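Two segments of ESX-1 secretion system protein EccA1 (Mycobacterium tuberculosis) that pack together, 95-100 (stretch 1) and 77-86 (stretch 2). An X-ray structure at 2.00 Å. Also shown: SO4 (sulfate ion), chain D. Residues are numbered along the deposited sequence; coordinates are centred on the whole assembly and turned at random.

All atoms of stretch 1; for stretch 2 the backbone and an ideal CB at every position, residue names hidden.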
# COMPACT_ATOMS: atom_id res chain seq x y z
N THR A 95 -0.78 3.51 6.26
CA THR A 95 -2.10 4.00 5.82
C THR A 95 -2.02 5.49 5.53
O THR A 95 -1.08 6.17 5.96
CB THR A 95 -3.18 3.65 6.86
OG1 THR A 95 -2.86 4.27 8.11
CG2 THR A 95 -3.21 2.14 7.06
N TYR A 96 -3.04 6.00 4.84
CA TYR A 96 -3.09 7.39 4.40
C TYR A 96 -4.54 7.88 4.60
O TYR A 96 -5.47 7.14 4.29
CB TYR A 96 -2.69 7.44 2.92
CG TYR A 96 -2.35 8.82 2.47
CD1 TYR A 96 -1.08 9.35 2.71
CD2 TYR A 96 -3.29 9.60 1.81
CE1 TYR A 96 -0.77 10.64 2.33
CE2 TYR A 96 -2.99 10.89 1.42
CZ TYR A 96 -1.73 11.40 1.68
OH TYR A 96 -1.43 12.68 1.27
N PRO A 97 -4.73 9.09 5.14
CA PRO A 97 -6.10 9.58 5.36
C PRO A 97 -6.83 9.99 4.07
O PRO A 97 -6.24 10.60 3.19
CB PRO A 97 -5.89 10.79 6.28
CG PRO A 97 -4.55 11.32 5.86
CD PRO A 97 -3.73 10.06 5.60
N VAL A 98 -8.11 9.64 3.97
CA VAL A 98 -8.89 9.95 2.78
C VAL A 98 -9.46 11.34 3.03
O VAL A 98 -10.49 11.47 3.72
CB VAL A 98 -9.99 8.91 2.54
CG1 VAL A 98 -10.72 9.16 1.22
CG2 VAL A 98 -9.42 7.51 2.54
N THR A 99 -8.77 12.37 2.54
CA THR A 99 -9.26 13.74 2.63
C THR A 99 -9.44 14.43 1.27
O THR A 99 -9.88 15.57 1.20
CB THR A 99 -8.30 14.57 3.48
OG1 THR A 99 -7.08 14.72 2.79
CG2 THR A 99 -8.03 13.88 4.86
N SER A 100 -9.16 13.70 0.20
CA SER A 100 -9.28 14.22 -1.16
C SER A 100 -9.25 13.03 -2.11
O SER A 100 -8.91 11.92 -1.71
CB SER A 100 -8.11 15.13 -1.45
OG SER A 100 -6.92 14.37 -1.52
N UNK A 77 -17.53 17.76 6.27
CA UNK A 77 -16.27 17.54 5.58
C UNK A 77 -15.91 16.04 5.60
O UNK A 77 -16.04 15.38 6.63
CB UNK A 77 -15.16 18.37 6.22
N UNK A 78 -15.47 15.49 4.48
CA UNK A 78 -15.10 14.06 4.43
C UNK A 78 -13.95 13.73 5.39
O UNK A 78 -13.84 12.61 5.84
CB UNK A 78 -14.70 13.67 3.00
N UNK A 79 -13.12 14.72 5.72
CA UNK A 79 -12.04 14.52 6.67
C UNK A 79 -12.54 14.15 8.04
O UNK A 79 -11.84 13.48 8.80
CB UNK A 79 -11.18 15.78 6.76
N UNK A 80 -13.75 14.58 8.35
CA UNK A 80 -14.37 14.33 9.66
C UNK A 80 -14.71 12.83 9.83
O UNK A 80 -14.78 12.34 10.94
CB UNK A 80 -15.63 15.18 9.82
N UNK A 81 -14.91 12.11 8.73
CA UNK A 81 -15.10 10.65 8.84
C UNK A 81 -13.85 9.91 9.34
O UNK A 81 -13.96 8.79 9.85
CB UNK A 81 -15.51 10.08 7.48
N UNK A 82 -12.68 10.52 9.14
CA UNK A 82 -11.38 9.92 9.49
C UNK A 82 -11.19 8.55 8.84
O UNK A 82 -10.70 7.61 9.47
CB UNK A 82 -11.25 9.79 11.01
N UNK A 83 -11.59 8.43 7.57
CA UNK A 83 -11.33 7.20 6.80
C UNK A 83 -9.84 7.17 6.41
O UNK A 83 -9.22 8.23 6.21
CB UNK A 83 -12.22 7.13 5.56
N UNK A 84 -9.26 5.97 6.39
CA UNK A 84 -7.86 5.77 6.01
C UNK A 84 -7.81 4.58 5.07
O UNK A 84 -8.63 3.68 5.18
CB UNK A 84 -6.96 5.55 7.23
N UNK A 85 -6.86 4.57 4.14
CA UNK A 85 -6.66 3.44 3.22
C UNK A 85 -5.19 2.95 3.26
O UNK A 85 -4.27 3.69 3.63
CB UNK A 85 -7.04 3.85 1.80
N UNK A 86 -4.98 1.70 2.89
CA UNK A 86 -3.66 1.05 2.89
C UNK A 86 -2.82 1.44 1.68
O UNK A 86 -3.33 1.43 0.56
CB UNK A 86 -3.82 -0.47 2.93
S SO4 D . -1.51 11.07 9.12
O1 SO4 D . -0.83 10.81 10.42
O2 SO4 D . -1.46 9.83 8.32
O3 SO4 D . -2.92 11.45 9.34
O4 SO4 D . -0.81 12.16 8.42

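Position 77 has no atom of stretch 1 within 5.5 Å of its ideal CB, so this contact sets no preference. The residue is S77, whose OG accepts a weak hydrogen bond from the backbone N of position 79 (3.3 Å), while its O accepts one from N of position 80 (3.0 Å).

At 78, phi/psi of -61/-25 are helical and the CB points toward stretch 1, yet its nearest neighbour there is V98 O at 4.8 Å. Many side chains would fit. It is M78, with all three chi angles m; its backbone takes part as well: M78 O and V98 O each accept a hydrogen bond from water 1 (both 2.7 Å), which in turn accepts one from N of position 83 (2.8 Å).

Position 79 is also helical. Its CB points sideways, 4.1 Å from T99 CG2. T99 O lies 5.7 Å from the ideal CB, too far for a short side chain to reach directly but within reach through a water, so a small polar residue is one plausible choice. S79 is found: its OG comes within 3.4 Å of T99 CB and lies 2.8 Å from water 2, which donates to T99 O (2.8 Å).

Positions 80 and 81 continue the helical angles without a neighbour from stretch 1 near either CB, leaving the choice open; they are T80 and L81. Position 82 has positive phi (55/41), a conformation that glycine, asparagine and aspartate tolerate best, and its CB points away. N82 fits that expectation.

At 83 the chain is extended (-74/145) and the CB points sideways, 4.1 Å from V98 CG2. A small apolar residue would suit. A83 places its CB against that methyl, while its O accepts a nearly linear hydrogen bond from V98 N (2.9 Å, 176°).

Position 84 pairs with P97 in a non-hydrogen-bonded antiparallel bridge, CA to CA 4.2 Å. Its CB lies on the same sheet face as T95 and P97, 4.3 Å from T95 CB. The hydroxyl of T95 and, in a different direction, a sulfate (probably from the crystallisation liquor) whose S is about 8.0 Å from the ideal CB favour a long donor, arginine or lysine. R84 meets both: NE donates to T95 OG1 (2.9 Å, 166°), NH2 to sulfate O2 (2.5 Å) and NH1 to sulfate O3 (3.0 Å). The guanidinium has Y96 C and P97 N over one face, with T95 OG1 and sulfate O2 near its plane at the edge.

Position 85 forms the hydrogen-bonded pair with Y96: its N donates to Y96 O and its O accepts from Y96 N, both 2.9 Å. The CB shares the face of Y96 and lies 4.4 Å from V98 CG2, so a branched or long aliphatic would suit. In I85, CG1 approaches V98 CG2 (3.8 Å) and CD1 approaches Y96 CB (3.9 Å).

Position 86 faces T95 in a non-hydrogen-bonded pair, CA to CA 4.4 Å, with its ideal CB 4.9 Å from T95 CG2. Stretch 1 demands little here; A86 contributes mainly backbone, its CA lying 4.3 Å from T95 CG2.

Stretch 2 77-86: SMSTLNARIA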
# COMPACT_ATOMS: atom_id res chain seq x y z
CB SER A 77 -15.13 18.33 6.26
OG SER A 77 -13.90 17.94 5.68
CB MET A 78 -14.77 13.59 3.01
CG MET A 78 -16.00 13.45 2.13
SD MET A 78 -17.14 12.18 2.73
CE MET A 78 -16.11 10.78 2.36
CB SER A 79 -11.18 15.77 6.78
OG SER A 79 -10.60 16.02 5.52
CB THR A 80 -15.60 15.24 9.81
OG1 THR A 80 -15.14 16.61 9.83
CG2 THR A 80 -16.38 14.93 11.12
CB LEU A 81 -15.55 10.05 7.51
CG LEU A 81 -17.03 10.15 7.22
CD1 LEU A 81 -17.41 11.63 7.12
CD2 LEU A 81 -17.36 9.37 5.95
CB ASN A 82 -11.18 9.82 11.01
CG ASN A 82 -11.09 11.17 11.69
OD1 ASN A 82 -10.34 12.05 11.25
ND2 ASN A 82 -11.87 11.36 12.76
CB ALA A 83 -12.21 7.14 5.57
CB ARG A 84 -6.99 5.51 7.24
CG ARG A 84 -6.99 6.65 8.25
CD ARG A 84 -5.98 6.40 9.38
NE ARG A 84 -4.59 6.52 8.90
CZ ARG A 84 -3.87 7.64 8.81
NH1 ARG A 84 -4.36 8.82 9.17
NH2 ARG A 84 -2.65 7.59 8.33
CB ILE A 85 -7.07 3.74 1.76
CG1 ILE A 85 -6.68 5.15 1.30
CG2 ILE A 85 -8.58 3.54 1.55
CD1 ILE A 85 -5.25 5.31 0.84
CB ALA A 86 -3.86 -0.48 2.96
O HOH W 1 -11.98 10.66 5.87
O HOH W 2 -11.86 16.30 3.05
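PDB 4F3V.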